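Local atomic coordinates of putative lipoprotein (Bacteroides fragilis, PDB entry 3QNK), a protein that probably binds glycans at the cell surface as an outer-membrane SusD-like lipoprotein, handing them to a partner transporter for uptake, as in relatives. Residues F120-K124 with R190-Y194; T219-R225 with P317-N322; W364-Y370 with F382-W386; V415-R421 with E442-E446. One frame throughout, in Å; residues are numbered along the deposited sequence.

Interaction 1 of 4, residues F120-K124 with R190-Y194; sequences FEMVK and RVELY
Phe120 of helix 101-126 packs its ring against Val191, Arg190 and Tyr194 of helix 181-194. With CG anti to the backbone N (chi1 -174°) it reaches from one helix segment to the other, the two nearly parallel with axes 11.9 Å apart. Val191 places CG2 almost exactly above the middle of one face, 3.6 Å from the Phe120 ring centroid and 4° off the normal, a well-centred CH-pi contact. The opposite face is roofed within its own helix by CE of Lys124, displaced toward the rim. At the ring edge, CD of Arg190 sits 3.7 Å from CE2 of Phe120. Tyr194 CD2 lies 3.3 Å from Phe120 CZ, and the two rings meet obliquely, planes 57° apart. Helix 149-166 adds Tyr153 against Val191.

Beyond the packing round the Phe120 ring the contact slackens. The partly exposed Tyr194 approaches the Lys124 ammonium only at 4.2 Å, measured from CE2 to NZ, and a bound acetate lies about 4 Å from the tyrosine side chain. Lys124 NZ also comes 3.7 Å from Arg190 NH1, a meeting of like charges. Arg190 is paired with Glu393; Lys124 makes a cation-pi contact with Tyr455 and a long ion pair with Glu121. Cohesion between these two segments therefore rests on apolar and aromatic surfaces, while the charged ends find their partners outside this pairing or, for Lys124, also within its own helix.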
# COMPACT_ATOMS: atom_id res chain seq x y z
N PHE B 120 -3.87 7.72 -16.98
CA PHE B 120 -4.72 6.87 -17.82
C PHE B 120 -5.17 5.64 -17.06
O PHE B 120 -6.32 5.27 -17.20
CB PHE B 120 -4.04 6.48 -19.13
CG PHE B 120 -4.90 5.72 -20.12
CD1 PHE B 120 -6.19 6.14 -20.42
CD2 PHE B 120 -4.38 4.62 -20.81
CE1 PHE B 120 -6.97 5.44 -21.36
CE2 PHE B 120 -5.16 3.95 -21.77
CZ PHE B 120 -6.44 4.36 -22.02
N GLU B 121 -4.30 5.03 -16.21
CA GLU B 121 -4.69 3.87 -15.39
C GLU B 121 -5.83 4.21 -14.43
O GLU B 121 -6.69 3.36 -14.17
CB GLU B 121 -3.53 3.31 -14.58
CG GLU B 121 -2.89 2.09 -15.22
CD GLU B 121 -3.81 0.96 -15.65
OE1 GLU B 121 -4.59 0.48 -14.79
OE2 GLU B 121 -3.72 0.52 -16.82
N MSE B 122 -5.85 5.44 -13.93
CA MSE B 122 -6.89 5.91 -13.03
C MSE B 122 -8.16 6.24 -13.81
O MSE B 122 -9.23 5.77 -13.45
CB MSE B 122 -6.41 7.13 -12.24
CG MSE B 122 -5.32 6.78 -11.23
SE MSE B 122 -5.01 8.23 -10.02
CE MSE B 122 -3.80 9.16 -11.01
N VAL B 123 -8.03 7.05 -14.87
CA VAL B 123 -9.16 7.51 -15.69
C VAL B 123 -9.91 6.34 -16.31
O VAL B 123 -11.14 6.34 -16.24
CB VAL B 123 -8.73 8.57 -16.74
CG1 VAL B 123 -9.89 8.95 -17.66
CG2 VAL B 123 -8.20 9.81 -16.04
N LYS B 124 -9.20 5.32 -16.86
CA LYS B 124 -9.87 4.15 -17.47
C LYS B 124 -10.74 3.37 -16.43
O LYS B 124 -11.66 2.66 -16.83
CB LYS B 124 -8.88 3.22 -18.22
CG LYS B 124 -7.84 2.53 -17.36
CD LYS B 124 -7.10 1.42 -18.13
CE LYS B 124 -5.90 1.86 -18.94
NZ LYS B 124 -5.65 0.93 -20.09
N ARG B 190 -4.66 4.93 -28.25
CA ARG B 190 -5.55 4.16 -27.37
C ARG B 190 -6.38 5.09 -26.49
O ARG B 190 -7.60 4.91 -26.42
CB ARG B 190 -4.78 3.19 -26.50
CG ARG B 190 -5.70 2.18 -25.83
CD ARG B 190 -5.03 1.58 -24.63
NE ARG B 190 -3.96 0.67 -25.03
CZ ARG B 190 -3.20 -0.02 -24.19
NH1 ARG B 190 -3.37 0.10 -22.87
NH2 ARG B 190 -2.26 -0.83 -24.65
N VAL B 191 -5.71 6.10 -25.84
CA VAL B 191 -6.36 7.12 -24.99
C VAL B 191 -7.46 7.87 -25.83
O VAL B 191 -8.58 8.04 -25.35
CB VAL B 191 -5.33 8.09 -24.38
CG1 VAL B 191 -6.01 9.17 -23.56
CG2 VAL B 191 -4.36 7.33 -23.49
N GLU B 192 -7.14 8.22 -27.08
CA GLU B 192 -8.08 8.87 -27.99
C GLU B 192 -9.24 7.95 -28.36
O GLU B 192 -10.38 8.41 -28.48
CB GLU B 192 -7.37 9.36 -29.27
CG GLU B 192 -6.40 10.53 -29.07
CD GLU B 192 -5.40 10.79 -30.19
OE1 GLU B 192 -5.01 9.82 -30.88
OE2 GLU B 192 -4.97 11.96 -30.36
N LEU B 193 -8.97 6.64 -28.53
CA LEU B 193 -10.00 5.66 -28.87
C LEU B 193 -10.96 5.45 -27.70
O LEU B 193 -12.18 5.37 -27.89
CB LEU B 193 -9.35 4.33 -29.30
CG LEU B 193 -10.28 3.22 -29.82
CD1 LEU B 193 -10.96 3.62 -31.13
CD2 LEU B 193 -9.54 1.93 -29.98
N TYR B 194 -10.39 5.38 -26.48
CA TYR B 194 -11.14 5.23 -25.23
C TYR B 194 -12.12 6.41 -25.07
O TYR B 194 -13.24 6.16 -24.66
CB TYR B 194 -10.18 5.08 -24.02
CG TYR B 194 -9.68 3.65 -23.80
CD1 TYR B 194 -9.50 2.78 -24.87
CD2 TYR B 194 -9.48 3.15 -22.51
CE1 TYR B 194 -9.13 1.45 -24.67
CE2 TYR B 194 -9.07 1.82 -22.30
CZ TYR B 194 -8.87 0.98 -23.39
OH TYR B 194 -8.42 -0.31 -23.24

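Interaction 2 of 4, residues T219-R225 with P317-N322; sequences TTPEKYR and PRFYAN
Over one face of the Tyr224 ring lies the aliphatic part of Arg318: its CG is 3.8 Å from the ring centroid and 16° off the normal, a CH-pi contact shifted slightly toward the rim. Tyr224 CG is anti to the backbone N, which sends the ring toward helix 317-322. Ala321 CB reaches the same ring obliquely, 3.6 Å from Tyr224 CD2. The Arg225 guanidinium has the backbone of Pro221 and Glu222 over one face, while Tyr320 O stands at its edge, close to its plane. That carbonyl accepts a weak bond from Arg225 NH1, 2.9 Å long but bent to 122°; the stronger partner of Arg225 is Asp368, reached through NE. On the Tyr320 ring, one face is overlaid by CD2 of Phe319.

Two short helices, 221-225 and 317-322, cross here at -64°, with segment axes 8.1 Å apart. Thr220 is the N-cap of the first, its OG1 accepting from Lys223 N at 3.2 Å, and Pro221 fills the first helical position. Proline meets proline at this end: Pro221 CD lies 4.3 Å from Pro317 CB, and Pro317 CG packs against the carbonyl of Thr219. Alongside, Pro221 CG rests 3.6 Å from Tyr320 CB, the two side chains pointing the same way. Arg318 turns at chi3, just past the CG on the Tyr224 ring, carrying its guanidinium on to salt bridges with Glu446 and Glu442.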
# COMPACT_ATOMS: atom_id res chain seq x y z
N THR B 219 2.34 -16.89 -38.79
CA THR B 219 1.70 -17.93 -39.60
C THR B 219 1.75 -19.31 -38.94
O THR B 219 1.06 -20.22 -39.40
CB THR B 219 2.26 -17.94 -41.01
OG1 THR B 219 3.69 -17.91 -40.96
CG2 THR B 219 1.72 -16.77 -41.84
N THR B 220 2.53 -19.45 -37.86
CA THR B 220 2.55 -20.66 -37.03
C THR B 220 2.37 -20.25 -35.57
O THR B 220 2.77 -19.13 -35.20
CB THR B 220 3.80 -21.53 -37.23
OG1 THR B 220 4.94 -20.89 -36.68
CG2 THR B 220 4.04 -21.94 -38.65
N PRO B 221 1.75 -21.11 -34.72
CA PRO B 221 1.60 -20.78 -33.28
C PRO B 221 2.91 -20.37 -32.59
O PRO B 221 2.94 -19.35 -31.90
CB PRO B 221 1.07 -22.08 -32.69
CG PRO B 221 0.38 -22.73 -33.82
CD PRO B 221 1.22 -22.46 -35.00
N GLU B 222 4.00 -21.16 -32.83
CA GLU B 222 5.33 -20.89 -32.28
C GLU B 222 5.79 -19.50 -32.71
O GLU B 222 6.23 -18.72 -31.87
CB GLU B 222 6.31 -21.98 -32.72
N LYS B 223 5.64 -19.16 -34.02
CA LYS B 223 6.02 -17.86 -34.59
C LYS B 223 5.28 -16.71 -33.91
O LYS B 223 5.91 -15.73 -33.54
CB LYS B 223 5.74 -17.82 -36.10
CG LYS B 223 6.91 -18.27 -36.96
CD LYS B 223 6.47 -18.39 -38.41
CE LYS B 223 7.62 -18.63 -39.33
NZ LYS B 223 7.20 -18.55 -40.75
N TYR B 224 3.96 -16.83 -33.72
CA TYR B 224 3.14 -15.81 -33.07
C TYR B 224 3.57 -15.63 -31.61
O TYR B 224 3.82 -14.50 -31.19
CB TYR B 224 1.66 -16.14 -33.16
CG TYR B 224 0.76 -15.04 -32.63
CD1 TYR B 224 0.32 -14.01 -33.45
CD2 TYR B 224 0.31 -15.06 -31.31
CE1 TYR B 224 -0.52 -13.01 -32.97
CE2 TYR B 224 -0.52 -14.06 -30.82
CZ TYR B 224 -0.94 -13.04 -31.65
OH TYR B 224 -1.76 -12.06 -31.17
N ARG B 225 3.70 -16.76 -30.84
CA ARG B 225 4.12 -16.76 -29.43
C ARG B 225 5.49 -16.14 -29.21
O ARG B 225 5.77 -15.65 -28.12
CB ARG B 225 4.15 -18.17 -28.86
CG ARG B 225 2.79 -18.73 -28.59
CD ARG B 225 2.88 -19.97 -27.77
NE ARG B 225 3.76 -20.99 -28.37
CZ ARG B 225 3.34 -22.11 -28.96
NH1 ARG B 225 2.04 -22.39 -29.05
NH2 ARG B 225 4.22 -22.97 -29.44
N PRO B 317 -3.63 -19.95 -35.96
CA PRO B 317 -2.47 -19.97 -35.04
C PRO B 317 -2.64 -19.34 -33.65
O PRO B 317 -2.07 -19.87 -32.70
CB PRO B 317 -1.40 -19.21 -35.84
CG PRO B 317 -1.70 -19.53 -37.25
CD PRO B 317 -3.20 -19.56 -37.33
N ARG B 318 -3.44 -18.25 -33.51
CA ARG B 318 -3.61 -17.55 -32.21
C ARG B 318 -4.29 -18.44 -31.19
O ARG B 318 -4.11 -18.22 -29.99
CB ARG B 318 -4.35 -16.22 -32.36
CG ARG B 318 -3.58 -15.17 -33.15
CD ARG B 318 -4.38 -13.91 -33.42
NE ARG B 318 -5.55 -14.17 -34.25
CZ ARG B 318 -6.35 -13.22 -34.74
NH1 ARG B 318 -6.10 -11.95 -34.50
NH2 ARG B 318 -7.40 -13.55 -35.47
N PHE B 319 -5.02 -19.47 -31.64
CA PHE B 319 -5.67 -20.40 -30.73
C PHE B 319 -4.60 -21.18 -29.95
O PHE B 319 -4.61 -21.15 -28.72
CB PHE B 319 -6.62 -21.34 -31.47
CG PHE B 319 -7.14 -22.45 -30.59
CD1 PHE B 319 -8.18 -22.22 -29.69
CD2 PHE B 319 -6.56 -23.72 -30.62
CE1 PHE B 319 -8.65 -23.24 -28.87
CE2 PHE B 319 -7.02 -24.74 -29.78
CZ PHE B 319 -8.08 -24.49 -28.93
N TYR B 320 -3.66 -21.84 -30.66
CA TYR B 320 -2.58 -22.65 -30.09
C TYR B 320 -1.53 -21.78 -29.41
O TYR B 320 -0.81 -22.25 -28.54
CB TYR B 320 -1.92 -23.55 -31.17
CG TYR B 320 -2.94 -24.42 -31.88
CD1 TYR B 320 -3.51 -25.53 -31.25
CD2 TYR B 320 -3.45 -24.06 -33.13
CE1 TYR B 320 -4.49 -26.30 -31.87
CE2 TYR B 320 -4.43 -24.82 -33.76
CZ TYR B 320 -4.95 -25.94 -33.13
OH TYR B 320 -5.96 -26.62 -33.77
N ALA B 321 -1.51 -20.49 -29.76
CA ALA B 321 -0.60 -19.50 -29.20
C ALA B 321 -1.10 -19.01 -27.85
O ALA B 321 -0.28 -18.62 -27.03
CB ALA B 321 -0.46 -18.33 -30.15
N ASN B 322 -2.42 -18.99 -27.64
CA ASN B 322 -3.01 -18.47 -26.41
C ASN B 322 -3.52 -19.52 -25.41
O ASN B 322 -3.57 -19.24 -24.20
CB ASN B 322 -4.23 -17.62 -26.77
CG ASN B 322 -3.95 -16.24 -27.24
OD1 ASN B 322 -4.13 -15.29 -26.49
ND2 ASN B 322 -3.61 -16.08 -28.52

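Interaction 3 of 4, residues W364-Y370 with F382-W386; sequences WIDYDNY and FSTNW
A T-shaped tryptophan pair, Trp364 with Trp386, and a tyrosine hydroxyl bond tie the loop that contains an Asx motif at Asp366 to strand 384-387 and the residues leading into it; the strand is an outer one of a three-stranded antiparallel sheet. The edge of Trp386 is directed at a face of Trp364: CZ3 of Trp386 lies 3.6 Å from NE1 of Trp364, the Trp364 five-membered and Trp386 six-membered ring centroids are 5.1 Å apart, and the planes stand at 78°. CG of Trp386 is anti to its backbone N, chi1 -169°, which swings the indole out from the strand toward Trp364. The NE1 of Trp364 donates to the carbonyl of Phe449, and this bond should help fix the rotation of the Trp364 indole, whose face receives the Trp386 edge.

At the other end, Tyr370 OH donates to Ser383 O at 2.7 Å, with the donor tilted out of the carbonyl plane. Its ring flank touches Phe382, CD2 of Tyr370 lying 3.4 Å from CD1 of Phe382 at the phenylalanine's edge; the two rings pass in opposite senses and are oblique. Asp366 CB lies over one face of the Tyr370 ring, toward the rim, and Asp366 OD1 accepts from Asn369 N at 2.9 Å, approached from above the carboxylate plane.

The loop is thus joined to the strand region by one hydroxyl bond and by aromatic surface, a polar hold on the Ser383 carbonyl combined with orientation-dependent ring contacts, with Phe382 alone of these residues also meeting the second subunit, at its Met138.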
# COMPACT_ATOMS: atom_id res chain seq x y z
N TRP B 364 2.17 -14.94 -23.20
CA TRP B 364 3.36 -14.40 -22.55
C TRP B 364 4.01 -15.39 -21.57
O TRP B 364 5.03 -15.03 -20.98
CB TRP B 364 3.07 -13.04 -21.89
CG TRP B 364 1.70 -12.93 -21.28
CD1 TRP B 364 0.58 -12.39 -21.86
CD2 TRP B 364 1.28 -13.49 -20.03
NE1 TRP B 364 -0.51 -12.54 -21.01
CE2 TRP B 364 -0.11 -13.21 -19.89
CE3 TRP B 364 1.94 -14.17 -19.00
CZ2 TRP B 364 -0.82 -13.57 -18.75
CZ3 TRP B 364 1.23 -14.53 -17.87
CH2 TRP B 364 -0.14 -14.23 -17.75
N ILE B 365 3.49 -16.63 -21.42
CA ILE B 365 4.20 -17.65 -20.64
C ILE B 365 5.09 -18.40 -21.65
O ILE B 365 4.57 -19.01 -22.58
CB ILE B 365 3.32 -18.60 -19.78
CG1 ILE B 365 2.51 -17.80 -18.75
CG2 ILE B 365 4.23 -19.62 -19.06
CD1 ILE B 365 1.43 -18.59 -18.03
N ASP B 366 6.43 -18.30 -21.49
CA ASP B 366 7.41 -18.90 -22.40
C ASP B 366 7.56 -20.41 -22.14
O ASP B 366 8.63 -20.87 -21.73
CB ASP B 366 8.76 -18.18 -22.30
CG ASP B 366 9.71 -18.32 -23.50
OD1 ASP B 366 9.45 -19.21 -24.37
OD2 ASP B 366 10.70 -17.54 -23.56
N TYR B 367 6.50 -21.19 -22.43
CA TYR B 367 6.50 -22.64 -22.36
C TYR B 367 7.37 -23.22 -23.51
O TYR B 367 7.74 -24.39 -23.47
CB TYR B 367 5.08 -23.19 -22.47
CG TYR B 367 4.19 -22.98 -21.27
CD1 TYR B 367 4.56 -23.45 -20.01
CD2 TYR B 367 2.90 -22.46 -21.42
CE1 TYR B 367 3.71 -23.33 -18.91
CE2 TYR B 367 2.04 -22.34 -20.33
CZ TYR B 367 2.45 -22.78 -19.08
OH TYR B 367 1.62 -22.66 -17.99
N ASP B 368 7.68 -22.40 -24.52
CA ASP B 368 8.53 -22.81 -25.64
C ASP B 368 9.99 -22.95 -25.20
O ASP B 368 10.63 -23.97 -25.49
CB ASP B 368 8.45 -21.79 -26.80
CG ASP B 368 7.13 -21.76 -27.54
OD1 ASP B 368 6.82 -22.73 -28.24
OD2 ASP B 368 6.41 -20.74 -27.43
N ASN B 369 10.53 -21.95 -24.48
CA ASN B 369 11.95 -21.91 -24.14
C ASN B 369 12.31 -22.15 -22.70
O ASN B 369 13.32 -22.79 -22.44
CB ASN B 369 12.52 -20.56 -24.54
CG ASN B 369 12.31 -20.26 -26.01
OD1 ASN B 369 12.87 -20.95 -26.87
ND2 ASN B 369 11.49 -19.27 -26.32
N TYR B 370 11.53 -21.60 -21.77
CA TYR B 370 11.81 -21.68 -20.33
C TYR B 370 11.91 -23.10 -19.80
O TYR B 370 11.37 -24.05 -20.38
CB TYR B 370 10.76 -20.92 -19.51
CG TYR B 370 11.05 -19.45 -19.28
CD1 TYR B 370 11.81 -18.72 -20.19
CD2 TYR B 370 10.53 -18.77 -18.18
CE1 TYR B 370 12.07 -17.36 -20.00
CE2 TYR B 370 10.76 -17.41 -17.99
CZ TYR B 370 11.53 -16.71 -18.90
OH TYR B 370 11.77 -15.36 -18.70
N PHE B 382 12.44 -15.72 -13.09
CA PHE B 382 11.40 -16.08 -14.04
C PHE B 382 10.55 -14.87 -14.35
O PHE B 382 9.43 -14.71 -13.86
CB PHE B 382 10.58 -17.26 -13.54
CG PHE B 382 11.37 -18.52 -13.70
CD1 PHE B 382 11.45 -19.16 -14.94
CD2 PHE B 382 12.12 -19.04 -12.65
CE1 PHE B 382 12.22 -20.31 -15.11
CE2 PHE B 382 12.90 -20.18 -12.82
CZ PHE B 382 12.94 -20.82 -14.04
N SER B 383 11.12 -13.99 -15.20
CA SER B 383 10.49 -12.76 -15.64
C SER B 383 9.56 -12.99 -16.82
O SER B 383 9.71 -13.94 -17.60
CB SER B 383 11.54 -11.74 -16.02
OG SER B 383 12.25 -12.22 -17.15
N THR B 384 8.65 -12.05 -16.96
CA THR B 384 7.66 -11.98 -18.02
C THR B 384 7.93 -10.70 -18.81
O THR B 384 8.24 -9.66 -18.24
CB THR B 384 6.24 -12.13 -17.43
OG1 THR B 384 5.98 -13.52 -17.24
CG2 THR B 384 5.14 -11.52 -18.32
N ASN B 385 7.85 -10.79 -20.12
CA ASN B 385 8.02 -9.66 -21.00
C ASN B 385 6.61 -9.11 -21.23
O ASN B 385 5.88 -9.56 -22.14
CB ASN B 385 8.77 -10.07 -22.30
CG ASN B 385 9.23 -8.91 -23.18
OD1 ASN B 385 9.32 -7.74 -22.75
ND2 ASN B 385 9.57 -9.22 -24.44
N TRP B 386 6.20 -8.22 -20.32
CA TRP B 386 4.88 -7.60 -20.37
C TRP B 386 4.87 -6.49 -21.41
O TRP B 386 5.49 -5.45 -21.21
CB TRP B 386 4.46 -7.07 -18.98
CG TRP B 386 3.02 -6.66 -18.92
CD1 TRP B 386 2.53 -5.42 -18.67
CD2 TRP B 386 1.88 -7.51 -19.15
NE1 TRP B 386 1.15 -5.43 -18.73
CE2 TRP B 386 0.73 -6.70 -19.04
CE3 TRP B 386 1.73 -8.86 -19.52
CZ2 TRP B 386 -0.56 -7.21 -19.23
CZ3 TRP B 386 0.45 -9.36 -19.73
CH2 TRP B 386 -0.68 -8.55 -19.55

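Interaction 4 of 4, residues V415-R421 with E442-E446; sequences VNMIRQR and ERRIE
Glu442 and Glu446, one turn apart on helix 432-446, face Arg419 on helix 408-420 and the nearby Arg421, a helix pair in the alpha-alpha superhelical fold of the SusD family. The segment axes are 11.1 Å apart and inclined at 40°. Followed outward, Glu442 begins with CB, 3.8 Å from Val415 CG2. Its CG meets the same methyl at 3.7 Å, and the chain then bends at chi2, bringing CD across CG of Arg419. OE1 lies 3.8 Å from Ile418 CG2 and is also bridged by Arg318. OE2 accepts from Arg419 NE at 3.1 Å, with an N-H...O angle of 153°, and takes a weaker 3.4 Å bond from Arg419 NH2. The acceptor lies near the guanidinium plane, yet the guanidinium stands above the carboxylate, their planes almost perpendicular. The strongest partner of Arg419 is Glu285, through NH2.

Glu446 is gripped differently. Its CG is anti to the backbone N and its chain bends at chi2, bringing OE1 against CG2 of Ile418, the same methyl that touches Glu442 OE1. Buried and shared among several arginines, these glutamates are probably held in the charged state. Arg390 also bridges Glu446 OE2, and the strongest partner of Arg421 is Glu237, through NH1. From Arg421, NH2 donates to Glu446 OE2 at 3.0 Å and 167°, nearly along the C-O axis.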
# COMPACT_ATOMS: atom_id res chain seq x y z
N VAL B 415 -7.88 -3.93 -40.45
CA VAL B 415 -8.13 -5.15 -39.67
C VAL B 415 -7.59 -6.39 -40.42
O VAL B 415 -7.13 -7.34 -39.78
CB VAL B 415 -9.63 -5.29 -39.26
CG1 VAL B 415 -10.55 -5.56 -40.46
CG2 VAL B 415 -9.82 -6.36 -38.20
N ASN B 416 -7.60 -6.36 -41.77
CA ASN B 416 -7.11 -7.49 -42.56
C ASN B 416 -5.58 -7.63 -42.47
O ASN B 416 -5.07 -8.69 -42.75
CB ASN B 416 -7.60 -7.41 -44.00
CG ASN B 416 -9.06 -7.81 -44.16
OD1 ASN B 416 -9.61 -8.53 -43.32
ND2 ASN B 416 -9.73 -7.35 -45.21
N MSE B 417 -4.87 -6.61 -41.97
CA MSE B 417 -3.43 -6.71 -41.72
C MSE B 417 -3.17 -7.70 -40.58
O MSE B 417 -2.25 -8.51 -40.66
CB MSE B 417 -2.85 -5.34 -41.38
CG MSE B 417 -2.78 -4.42 -42.56
SE MSE B 417 -1.45 -5.01 -43.86
CE MSE B 417 0.18 -5.02 -42.77
N ILE B 418 -4.03 -7.65 -39.55
CA ILE B 418 -3.98 -8.51 -38.36
C ILE B 418 -4.31 -9.98 -38.73
O ILE B 418 -3.65 -10.91 -38.25
CB ILE B 418 -4.90 -7.92 -37.27
CG1 ILE B 418 -4.41 -6.52 -36.81
CG2 ILE B 418 -5.10 -8.87 -36.08
CD1 ILE B 418 -2.93 -6.38 -36.51
N ARG B 419 -5.30 -10.16 -39.62
CA ARG B 419 -5.70 -11.47 -40.11
C ARG B 419 -4.65 -12.04 -41.07
O ARG B 419 -4.35 -13.23 -41.01
CB ARG B 419 -7.06 -11.42 -40.84
CG ARG B 419 -8.13 -10.61 -40.16
CD ARG B 419 -9.44 -10.94 -40.80
NE ARG B 419 -10.13 -11.91 -39.96
CZ ARG B 419 -10.59 -13.08 -40.36
NH1 ARG B 419 -10.51 -13.43 -41.63
NH2 ARG B 419 -11.16 -13.89 -39.51
N GLN B 420 -4.11 -11.21 -41.95
CA GLN B 420 -3.07 -11.66 -42.88
C GLN B 420 -1.87 -12.21 -42.13
O GLN B 420 -1.31 -13.21 -42.58
CB GLN B 420 -2.60 -10.53 -43.84
CG GLN B 420 -3.52 -10.29 -45.05
CD GLN B 420 -3.22 -8.97 -45.77
OE1 GLN B 420 -4.14 -8.15 -46.08
NE2 GLN B 420 -1.92 -8.75 -46.08
N ARG B 421 -1.53 -11.63 -40.95
CA ARG B 421 -0.32 -12.07 -40.29
C ARG B 421 -0.45 -13.42 -39.58
O ARG B 421 0.58 -13.96 -39.18
CB ARG B 421 0.34 -10.99 -39.40
CG ARG B 421 -0.12 -10.93 -38.03
CD ARG B 421 0.74 -11.60 -36.98
NE ARG B 421 0.31 -10.95 -35.75
CZ ARG B 421 1.08 -10.14 -35.05
NH1 ARG B 421 2.38 -10.05 -35.33
NH2 ARG B 421 0.59 -9.45 -34.04
N GLU B 442 -12.07 -9.38 -33.76
CA GLU B 442 -10.63 -9.48 -34.02
C GLU B 442 -9.80 -8.93 -32.87
O GLU B 442 -8.77 -9.50 -32.51
CB GLU B 442 -10.21 -8.76 -35.33
CG GLU B 442 -10.30 -9.65 -36.55
CD GLU B 442 -9.49 -10.93 -36.51
OE1 GLU B 442 -8.31 -10.89 -36.10
OE2 GLU B 442 -10.05 -11.99 -36.88
N ARG B 443 -10.25 -7.82 -32.30
CA ARG B 443 -9.57 -7.20 -31.18
C ARG B 443 -9.53 -8.14 -29.98
O ARG B 443 -8.52 -8.22 -29.28
CB ARG B 443 -10.28 -5.89 -30.80
CG ARG B 443 -9.30 -4.97 -30.12
CD ARG B 443 -9.96 -3.81 -29.42
NE ARG B 443 -8.91 -3.03 -28.77
CZ ARG B 443 -8.30 -2.00 -29.32
NH1 ARG B 443 -8.66 -1.56 -30.52
NH2 ARG B 443 -7.33 -1.37 -28.67
N ARG B 444 -10.64 -8.85 -29.75
CA ARG B 444 -10.76 -9.75 -28.63
C ARG B 444 -9.73 -10.88 -28.74
O ARG B 444 -9.07 -11.18 -27.75
CB ARG B 444 -12.19 -10.30 -28.51
CG ARG B 444 -12.32 -11.21 -27.30
CD ARG B 444 -13.59 -11.98 -27.31
NE ARG B 444 -13.74 -12.69 -26.05
CZ ARG B 444 -14.82 -13.39 -25.71
NH1 ARG B 444 -15.84 -13.48 -26.55
NH2 ARG B 444 -14.87 -14.01 -24.55
N ILE B 445 -9.59 -11.48 -29.92
CA ILE B 445 -8.67 -12.59 -30.16
C ILE B 445 -7.22 -12.10 -30.15
O ILE B 445 -6.34 -12.74 -29.56
CB ILE B 445 -9.03 -13.29 -31.48
CG1 ILE B 445 -10.46 -13.89 -31.44
CG2 ILE B 445 -7.99 -14.33 -31.89
CD1 ILE B 445 -10.72 -14.99 -30.35
N GLU B 446 -6.98 -10.95 -30.79
CA GLU B 446 -5.64 -10.39 -30.86
C GLU B 446 -5.09 -10.05 -29.51
O GLU B 446 -3.91 -10.35 -29.22
CB GLU B 446 -5.62 -9.13 -31.74
CG GLU B 446 -4.21 -8.69 -32.15
CD GLU B 446 -3.41 -9.73 -32.92
OE1 GLU B 446 -4.01 -10.66 -33.50
OE2 GLU B 446 -2.17 -9.65 -32.89

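In the fold
Along the chain the contacts follow in series, from 1 to 4, and each closes before the next opens. Interaction 1 joins helices 101-126 and 181-194 and lies across the chain's centre from interactions 2 and 3, with centres about 29 and 27 Å away. Interactions 2, 3 and 4 are nearer neighbours: interaction 2 is about 14 Å from interaction 3 and 13 Å from interaction 4, centre to centre. Arg225 reaches Asp368 of interaction 3, and Arg318 bridges both glutamates of interaction 4. Leu193 packs on Arg443, linking interaction 1 to interaction 4. The short helices of interaction 2 thus connect the loop-and-strand region to the superhelical helices through salt bridges.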